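Local coordinates for sortase family protein (PDB 3O0P) that probably acts as a class C sortase, a cysteine transpeptidase that joins pilin subunits during assembly of pili on the streptococcal cell surface, at residues 118-123 / 185-190; 44-49 / 159-164; 68-73 / 82-87. All blocks are in the same frame, centred on the assembly; numbering follows the deposited sequence.

Contact 1. Residues 118-123 / 185-190; sequences AHSGIP and MVNTHR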
loop_
_atom_site.group_PDB
_atom_site.type_symbol
_atom_site.label_atom_id
_atom_site.label_comp_id
_atom_site.label_asym_id
_atom_site.label_seq_id
_atom_site.Cartn_x
_atom_site.Cartn_y
_atom_site.Cartn_z
ATOM N N ALA A 118 -4.819 -3.622 4.023
ATOM C CA ALA A 118 -5.399 -4.955 4.041
ATOM C C ALA A 118 -6.188 -5.115 5.322
ATOM O O ALA A 118 -5.967 -4.423 6.300
ATOM C CB ALA A 118 -4.320 -6.036 3.913
ATOM N N HIS A 119 -7.126 -6.036 5.285
ATOM C CA HIS A 119 -8.059 -6.210 6.383
ATOM C C HIS A 119 -7.400 -6.829 7.611
ATOM O O HIS A 119 -6.468 -7.641 7.494
ATOM C CB HIS A 119 -9.261 -7.071 5.941
ATOM C CG HIS A 119 -10.576 -6.543 6.425
ATOM N ND1 HIS A 119 -10.897 -6.478 7.764
ATOM C CD2 HIS A 119 -11.649 -6.060 5.757
ATOM C CE1 HIS A 119 -12.114 -5.982 7.901
ATOM N NE2 HIS A 119 -12.591 -5.718 6.698
ATOM N N SER A 120 -7.897 -6.435 8.783
ATOM C CA SER A 120 -7.470 -7.036 10.049
ATOM C C SER A 120 -8.517 -7.946 10.655
ATOM O O SER A 120 -8.241 -8.614 11.641
ATOM C CB SER A 120 -7.171 -5.951 11.064
ATOM O OG SER A 120 -8.349 -5.218 11.312
ATOM N N GLY A 121 -9.719 -7.936 10.099
ATOM C CA GLY A 121 -10.856 -8.586 10.747
ATOM C C GLY A 121 -11.628 -9.550 9.869
ATOM O O GLY A 121 -12.839 -9.706 10.042
ATOM N N ILE A 122 -10.945 -10.205 8.937
ATOM C CA ILE A 122 -11.568 -11.289 8.173
ATOM C C ILE A 122 -11.191 -12.600 8.853
ATOM O O ILE A 122 -10.021 -12.964 8.891
ATOM C CB ILE A 122 -11.116 -11.323 6.681
ATOM C CG1 ILE A 122 -11.520 -10.027 5.971
ATOM C CG2 ILE A 122 -11.745 -12.529 5.966
ATOM C CD1 ILE A 122 -11.118 -9.949 4.509
ATOM N N PRO A 123 -12.183 -13.319 9.399
ATOM C CA PRO A 123 -11.863 -14.578 10.070
ATOM C C PRO A 123 -11.132 -15.506 9.109
ATOM O O PRO A 123 -11.474 -15.546 7.924
ATOM C CB PRO A 123 -13.246 -15.147 10.438
ATOM C CG PRO A 123 -14.152 -13.963 10.477
ATOM C CD PRO A 123 -13.625 -13.019 9.431
ATOM N N MET A 185 -12.296 -6.484 14.630
ATOM C CA MET A 185 -13.722 -6.848 14.570
ATOM C C MET A 185 -14.673 -5.724 14.964
ATOM O O MET A 185 -15.886 -5.903 14.912
ATOM C CB MET A 185 -14.037 -8.068 15.444
ATOM C CG MET A 185 -13.180 -9.288 15.184
ATOM S SD MET A 185 -13.046 -9.780 13.444
ATOM C CE MET A 185 -14.519 -10.794 13.271
ATOM N N VAL A 186 -14.135 -4.588 15.384
ATOM C CA VAL A 186 -14.961 -3.477 15.856
ATOM C C VAL A 186 -14.905 -2.349 14.817
ATOM O O VAL A 186 -15.929 -1.821 14.392
ATOM C CB VAL A 186 -14.492 -2.983 17.250
ATOM C CG1 VAL A 186 -15.281 -1.736 17.678
ATOM C CG2 VAL A 186 -14.630 -4.100 18.287
ATOM N N ASN A 187 -13.698 -1.974 14.408
ATOM C CA ASN A 187 -13.508 -1.201 13.180
ATOM C C ASN A 187 -14.072 0.208 13.224
ATOM O O ASN A 187 -14.455 0.771 12.203
ATOM C CB ASN A 187 -14.095 -1.968 11.993
ATOM C CG ASN A 187 -13.430 -3.315 11.793
ATOM O OD1 ASN A 187 -12.275 -3.505 12.154
ATOM N ND2 ASN A 187 -14.167 -4.260 11.225
ATOM N N THR A 188 -14.048 0.817 14.394
ATOM C CA THR A 188 -14.450 2.220 14.507
ATOM C C THR A 188 -13.334 3.174 14.067
ATOM O O THR A 188 -13.584 4.354 13.770
ATOM C CB THR A 188 -14.813 2.554 15.948
ATOM O OG1 THR A 188 -13.762 2.083 16.794
ATOM C CG2 THR A 188 -16.153 1.898 16.345
ATOM N N HIS A 189 -12.109 2.652 14.012
ATOM C CA HIS A 189 -10.921 3.472 13.788
ATOM C C HIS A 189 -9.991 2.824 12.778
ATOM O O HIS A 189 -10.236 1.709 12.306
ATOM C CB HIS A 189 -10.177 3.709 15.104
ATOM C CG HIS A 189 -10.918 4.601 16.052
ATOM N ND1 HIS A 189 -12.020 4.187 16.764
ATOM C CD2 HIS A 189 -10.720 5.897 16.381
ATOM C CE1 HIS A 189 -12.463 5.190 17.502
ATOM N NE2 HIS A 189 -11.686 6.238 17.293
ATOM N N ARG A 190 -8.951 3.561 12.424
ATOM C CA ARG A 190 -8.000 3.104 11.429
ATOM C C ARG A 190 -6.604 3.193 12.026
ATOM O O ARG A 190 -6.244 4.185 12.658
ATOM C CB ARG A 190 -8.122 3.947 10.154
ATOM C CG ARG A 190 -9.538 3.946 9.549
ATOM C CD ARG A 190 -10.006 2.571 9.046
ATOM N NE ARG A 190 -11.380 2.630 8.530
ATOM C CZ ARG A 190 -12.467 2.293 9.205
ATOM N NH1 ARG A 190 -12.380 1.834 10.447
ATOM N NH2 ARG A 190 -13.651 2.403 8.625
HETATM O O HOH W 1 -11.021 -5.783 12.157
#
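The imidazole of His119 carries CG1 of Ile122 over one face, 3.6 Å above the ring plane and displaced toward the rim, while the amide end of Asn187 lies at its edge and Tyr48 packs against it edge-to-face. In the sortase fold, this pairing of loops probably frames the active site: His119, Cys181 and Arg190 match the family's catalytic His, Cys and Arg. The second flat group, the Arg190 guanidinium, is bonded in its own plane: NH1 gives one hydrogen to Asn187 O at 2.9 Å and another to His189 O at 2.8 Å, and NH2 forms a salt bridge with Asp46. Its strand opens with a classic beta bulge, Thr188 and His189 both facing Thr182. Gly121 N donates to His119 ND1 at 3.0 Å (156°), near the ring plane, which fixes the ring's rotation and suggests that a neutral ring would hold its proton on NE2. One water spans the segments, donating to Ser120 OG and accepting from Met185 N, both at 2.9 Å, while Ser120 OG also bonds Cys181 O. Bent at chi2 and chi3, the Met185 chain folds back until SD lies 3.4 Å from Gly121 O.

Contact 2. Residues 44-49 / 159-164; sequences LEDPYE and VTPDNF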
loop_
_atom_site.group_PDB
_atom_site.type_symbol
_atom_site.label_atom_id
_atom_site.label_comp_id
_atom_site.label_asym_id
_atom_site.label_seq_id
_atom_site.Cartn_x
_atom_site.Cartn_y
_atom_site.Cartn_z
ATOM N N LEU A 44 -9.643 10.070 -2.329
ATOM C CA LEU A 44 -9.485 9.413 -1.043
ATOM C C LEU A 44 -10.822 9.061 -0.398
ATOM O O LEU A 44 -11.652 9.926 -0.080
ATOM C CB LEU A 44 -8.664 10.255 -0.072
ATOM C CG LEU A 44 -7.159 10.304 -0.306
ATOM C CD1 LEU A 44 -6.516 11.257 0.656
ATOM C CD2 LEU A 44 -6.546 8.924 -0.176
ATOM N N GLU A 45 -10.992 7.769 -0.197
ATOM C CA GLU A 45 -12.163 7.241 0.461
ATOM C C GLU A 45 -11.714 6.134 1.397
ATOM O O GLU A 45 -10.751 5.441 1.119
ATOM C CB GLU A 45 -13.153 6.715 -0.583
ATOM C CG GLU A 45 -13.757 7.816 -1.451
ATOM C CD GLU A 45 -14.503 7.286 -2.660
ATOM O OE1 GLU A 45 -14.944 6.122 -2.619
ATOM O OE2 GLU A 45 -14.650 8.034 -3.654
ATOM N N ASP A 46 -12.404 5.997 2.515
ATOM C CA ASP A 46 -12.182 4.927 3.475
ATOM C C ASP A 46 -12.642 3.556 2.932
ATOM O O ASP A 46 -13.834 3.347 2.724
ATOM C CB ASP A 46 -13.022 5.283 4.714
ATOM C CG ASP A 46 -13.035 4.196 5.760
ATOM O OD1 ASP A 46 -12.109 3.349 5.765
ATOM O OD2 ASP A 46 -13.971 4.211 6.588
ATOM N N PRO A 47 -11.717 2.597 2.734
ATOM C CA PRO A 47 -12.118 1.289 2.190
ATOM C C PRO A 47 -12.974 0.455 3.117
ATOM O O PRO A 47 -13.592 -0.510 2.647
ATOM C CB PRO A 47 -10.779 0.552 1.995
ATOM C CG PRO A 47 -9.748 1.581 1.982
ATOM C CD PRO A 47 -10.258 2.690 2.881
ATOM N N TYR A 48 -13.005 0.800 4.405
ATOM C CA TYR A 48 -13.604 -0.088 5.391
ATOM C C TYR A 48 -14.944 0.390 5.906
ATOM O O TYR A 48 -15.491 -0.212 6.816
ATOM C CB TYR A 48 -12.642 -0.345 6.557
ATOM C CG TYR A 48 -11.367 -0.976 6.058
ATOM C CD1 TYR A 48 -10.205 -0.223 5.871
ATOM C CD2 TYR A 48 -11.342 -2.324 5.670
ATOM C CE1 TYR A 48 -9.055 -0.808 5.379
ATOM C CE2 TYR A 48 -10.196 -2.907 5.184
ATOM C CZ TYR A 48 -9.063 -2.143 5.029
ATOM O OH TYR A 48 -7.941 -2.722 4.512
ATOM N N GLU A 49 -15.480 1.450 5.303
ATOM C CA GLU A 49 -16.840 1.900 5.608
ATOM C C GLU A 49 -17.827 0.812 5.216
ATOM O O GLU A 49 -17.922 0.456 4.042
ATOM C CB GLU A 49 -17.145 3.188 4.848
ATOM N N VAL A 159 -6.550 6.685 14.061
ATOM C CA VAL A 159 -7.329 7.853 13.665
ATOM C C VAL A 159 -8.774 7.453 13.335
ATOM O O VAL A 159 -9.099 6.266 13.141
ATOM C CB VAL A 159 -6.671 8.587 12.463
ATOM C CG1 VAL A 159 -5.216 8.964 12.798
ATOM C CG2 VAL A 159 -6.771 7.718 11.210
ATOM N N THR A 160 -9.638 8.448 13.262
ATOM C CA THR A 160 -11.019 8.206 12.856
ATOM C C THR A 160 -11.109 8.036 11.343
ATOM O O THR A 160 -10.236 8.483 10.626
ATOM C CB THR A 160 -11.946 9.340 13.330
ATOM O OG1 THR A 160 -11.516 10.584 12.773
ATOM C CG2 THR A 160 -11.918 9.425 14.855
ATOM N N PRO A 161 -12.155 7.359 10.860
ATOM C CA PRO A 161 -12.178 7.007 9.438
ATOM C C PRO A 161 -12.305 8.194 8.497
ATOM O O PRO A 161 -12.024 8.032 7.304
ATOM C CB PRO A 161 -13.391 6.083 9.322
ATOM C CG PRO A 161 -13.547 5.499 10.686
ATOM C CD PRO A 161 -13.182 6.620 11.619
ATOM N N ASP A 162 -12.710 9.351 9.018
ATOM C CA ASP A 162 -12.809 10.562 8.196
ATOM C C ASP A 162 -11.606 11.502 8.339
ATOM O O ASP A 162 -11.653 12.650 7.890
ATOM C CB ASP A 162 -14.124 11.298 8.488
ATOM C CG ASP A 162 -14.357 11.551 9.965
ATOM O OD1 ASP A 162 -13.458 11.283 10.799
ATOM O OD2 ASP A 162 -15.466 12.026 10.283
ATOM N N ASN A 163 -10.524 11.018 8.938
ATOM C CA ASN A 163 -9.304 11.814 9.083
ATOM C C ASN A 163 -8.206 11.307 8.151
ATOM O O ASN A 163 -7.546 10.320 8.449
ATOM C CB ASN A 163 -8.801 11.765 10.527
ATOM C CG ASN A 163 -7.536 12.573 10.737
ATOM O OD1 ASN A 163 -7.041 13.234 9.813
ATOM N ND2 ASN A 163 -6.982 12.499 11.937
ATOM N N PHE A 164 -8.022 11.997 7.027
ATOM C CA PHE A 164 -7.043 11.591 6.032
ATOM C C PHE A 164 -5.715 12.323 6.168
ATOM O O PHE A 164 -4.825 12.105 5.352
ATOM C CB PHE A 164 -7.591 11.859 4.627
ATOM C CG PHE A 164 -8.808 11.057 4.295
ATOM C CD1 PHE A 164 -8.727 9.681 4.137
ATOM C CD2 PHE A 164 -10.031 11.677 4.125
ATOM C CE1 PHE A 164 -9.853 8.940 3.837
ATOM C CE2 PHE A 164 -11.157 10.944 3.824
ATOM C CZ PHE A 164 -11.067 9.573 3.680
#
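Two type I turns, Asp46 to Glu49 and Thr160 to Asn163, bring the loops together with CA atoms 6.3 Å apart at Asp46 and Pro161, the second turn closed by a hydrogen bond from Asn163 N to Thr160 O. No hydrogen bond crosses between the segments, so packing alone joins them directly. Leu44 and Phe164 pass each other head to tail, Leu44 CB sitting almost centrally over one face of the phenyl ring, 4.2 Å from its centroid and 10° off the normal, a well-formed CH-pi contact, and Leu44 CD1 reaching back to Phe164 CB. The ring's tip meets backbone: Phe164 CZ is 3.8 Å from Leu44 O, and Asp46 N lies at the ring edge. Asp46 and Pro161 run side by side, OD2 of the acid 3.4 Å from CB of the proline. With CG anti to the backbone N (chi1 173°), the Asp46 carboxylate also makes an Asx turn, OD1 accepting from Tyr48 N at 3.0 Å from above the carboxylate plane, while OD2 pairs with Arg190. The Asp-Pro-Tyr sequence fits the lid motif of class C sortases, which lies over the active site. This probable lid loop, following helix 22-37, rests Pro47 and Tyr48 on Leu93 of helix 90-93, and both Tyr48 and Pro161 touch Arg190 on strand 189-198.

Contact 3. Residues 68-73 / 82-87; sequences EKIGII and LPIFAG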
loop_
_atom_site.group_PDB
_atom_site.type_symbol
_atom_site.label_atom_id
_atom_site.label_comp_id
_atom_site.label_asym_id
_atom_site.label_seq_id
_atom_site.Cartn_x
_atom_site.Cartn_y
_atom_site.Cartn_z
ATOM N N GLU A 68 -2.062 -9.170 -13.046
ATOM C CA GLU A 68 -3.218 -8.571 -12.348
ATOM C C GLU A 68 -2.870 -7.779 -11.096
ATOM O O GLU A 68 -3.756 -7.288 -10.388
ATOM C CB GLU A 68 -4.224 -9.663 -11.960
ATOM C CG GLU A 68 -4.730 -10.451 -13.141
ATOM C CD GLU A 68 -5.945 -11.283 -12.802
ATOM O OE1 GLU A 68 -5.766 -12.371 -12.217
ATOM O OE2 GLU A 68 -7.073 -10.841 -13.098
ATOM N N LYS A 69 -1.589 -7.707 -10.791
ATOM C CA LYS A 69 -1.090 -7.140 -9.544
ATOM C C LYS A 69 -0.137 -6.003 -9.800
ATOM O O LYS A 69 0.561 -5.994 -10.812
ATOM C CB LYS A 69 -0.362 -8.239 -8.752
ATOM C CG LYS A 69 -1.310 -9.358 -8.370
ATOM C CD LYS A 69 -0.630 -10.670 -8.098
ATOM C CE LYS A 69 -1.662 -11.722 -7.688
ATOM N NZ LYS A 69 -1.116 -13.108 -7.657
ATOM N N ILE A 70 -0.076 -5.057 -8.864
ATOM C CA ILE A 70 0.894 -3.979 -8.993
ATOM C C ILE A 70 2.114 -4.083 -8.092
ATOM O O ILE A 70 3.006 -3.243 -8.155
ATOM C CB ILE A 70 0.239 -2.594 -8.823
ATOM C CG1 ILE A 70 -0.288 -2.397 -7.400
ATOM C CG2 ILE A 70 -0.856 -2.376 -9.899
ATOM C CD1 ILE A 70 -0.723 -0.965 -7.089
ATOM N N GLY A 71 2.171 -5.108 -7.263
ATOM C CA GLY A 71 3.328 -5.282 -6.433
ATOM C C GLY A 71 3.128 -6.343 -5.393
ATOM O O GLY A 71 2.159 -7.097 -5.436
ATOM N N ILE A 72 4.071 -6.387 -4.470
ATOM C CA ILE A 72 4.082 -7.312 -3.344
ATOM C C ILE A 72 4.466 -6.518 -2.099
ATOM O O ILE A 72 5.447 -5.768 -2.129
ATOM C CB ILE A 72 5.115 -8.422 -3.545
ATOM C CG1 ILE A 72 4.814 -9.207 -4.821
ATOM C CG2 ILE A 72 5.191 -9.333 -2.324
ATOM C CD1 ILE A 72 5.967 -10.056 -5.278
ATOM N N ILE A 73 3.694 -6.676 -1.023
ATOM C CA ILE A 73 4.039 -6.074 0.261
ATOM C C ILE A 73 4.557 -7.162 1.197
ATOM O O ILE A 73 3.894 -8.173 1.420
ATOM C CB ILE A 73 2.825 -5.310 0.893
ATOM C CG1 ILE A 73 3.143 -4.753 2.285
ATOM C CG2 ILE A 73 1.557 -6.159 0.948
ATOM C CD1 ILE A 73 4.183 -3.656 2.308
ATOM N N LEU A 82 2.354 -10.454 0.641
ATOM C CA LEU A 82 1.050 -10.432 -0.010
ATOM C C LEU A 82 1.076 -9.714 -1.337
ATOM O O LEU A 82 1.792 -8.747 -1.505
ATOM C CB LEU A 82 0.054 -9.693 0.862
ATOM C CG LEU A 82 -0.183 -10.272 2.252
ATOM C CD1 LEU A 82 -1.024 -9.317 3.070
ATOM C CD2 LEU A 82 -0.872 -11.635 2.178
ATOM N N PRO A 83 0.266 -10.186 -2.288
ATOM C CA PRO A 83 0.077 -9.385 -3.508
ATOM C C PRO A 83 -0.630 -8.071 -3.220
ATOM O O PRO A 83 -1.492 -8.004 -2.341
ATOM C CB PRO A 83 -0.807 -10.286 -4.384
ATOM C CG PRO A 83 -1.565 -11.151 -3.387
ATOM C CD PRO A 83 -0.675 -11.322 -2.190
ATOM N N ILE A 84 -0.237 -7.038 -3.959
ATOM C CA ILE A 84 -0.916 -5.751 -3.943
ATOM C C ILE A 84 -1.676 -5.588 -5.252
ATOM O O ILE A 84 -1.098 -5.699 -6.338
ATOM C CB ILE A 84 0.076 -4.568 -3.830
ATOM C CG1 ILE A 84 1.028 -4.731 -2.628
ATOM C CG2 ILE A 84 -0.700 -3.262 -3.730
ATOM C CD1 ILE A 84 2.183 -3.731 -2.660
ATOM N N PHE A 85 -2.963 -5.325 -5.122
ATOM C CA PHE A 85 -3.832 -5.047 -6.263
ATOM C C PHE A 85 -4.157 -3.563 -6.289
ATOM O O PHE A 85 -4.158 -2.895 -5.254
ATOM C CB PHE A 85 -5.132 -5.835 -6.151
ATOM C CG PHE A 85 -4.936 -7.318 -6.096
ATOM C CD1 PHE A 85 -4.885 -8.057 -7.268
ATOM C CD2 PHE A 85 -4.782 -7.974 -4.885
ATOM C CE1 PHE A 85 -4.712 -9.434 -7.223
ATOM C CE2 PHE A 85 -4.604 -9.358 -4.842
ATOM C CZ PHE A 85 -4.565 -10.073 -6.003
ATOM N N ALA A 86 -4.422 -3.033 -7.476
ATOM C CA ALA A 86 -4.899 -1.670 -7.582
ATOM C C ALA A 86 -6.251 -1.537 -6.913
ATOM O O ALA A 86 -7.114 -2.406 -6.988
ATOM C CB ALA A 86 -4.990 -1.242 -9.027
ATOM N N GLY A 87 -6.426 -0.414 -6.238
ATOM C CA GLY A 87 -7.669 -0.098 -5.569
ATOM C C GLY A 87 -7.842 -0.862 -4.275
ATOM O O GLY A 87 -6.993 -1.628 -3.829
HETATM O O HOH W 2 -3.902 -4.581 -9.784
#
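Ile84 O is the busiest acceptor between these antiparallel segments. It takes Ile70 N at 2.8 Å, nearly along the C=O axis, and a weak second bond from Gly71 N at 3.4 Å. In return, Ile84 N donates to Gly71 O at 2.8 Å in a straight bond (169°), although it approaches from above the carbonyl plane. Farther along, Ile73 N reaches Leu82 O at 2.9 Å and Leu82 N returns to Ile73 O, also at 2.9 Å, satisfying both residues of that hydrogen-bonded pair. Between them Pro83, which lacks an N-H, occupies the non-hydrogen-bonded position opposite Ile72, whose CA makes a C-H...O contact with Leu82 O. The shared acceptor marks a classic beta bulge, Ile70 and Gly71 both facing Ile84, in the first hairpin of the sortase beta-barrel; Gly71 has backbone angles at which a CB would jam against Ile70 O. Outer bonds extend the sheet, Ile72 pairing with Gln143 on one flank, Pro83 and Phe85 with Ala97 on the other. Where the strands part, a water donates to Glu68 O at 2.8 Å and accepts from Ala86 N at 2.8 Å, while Glu68 O also lies at the edge of the Phe85 ring. Lys69 runs extended beyond CG alongside Pro83 and Phe85, its CE 3.7 Å from Pro83 CB, and carries NZ to Asp12 OD2 in a salt bridge and to Gln9 O. On the side of Ile73, Leu82 and Ile84, apolar carbons mesh: CG1 of Ile84 packs on CG2 of Ile73, and CG2 of Ile84 meets CG1 of Ile70, whose side chain runs roughly perpendicular to that of Ile84.

Contacts 1 and 2 lie on the same side of the chain's centre, their own centres 12 Å apart, and they touch through the salt bridge from Arg190 NH2 to Asp46 OD2 (2.7 Å). Contact 3 stands about 20 Å from the centre of each, touching neither, but its hairpin belongs to the same mixed sheet as strand 189-198 of contact 1. Along the chain, 44-49 comes first; 68-73 and 82-87 follow, nested within the loop that contact 2 closes, and the segments of contacts 1 and 2 then alternate. The probable lid thus precedes the barrel in sequence yet folds back onto the probable active site built by its later strands and loops.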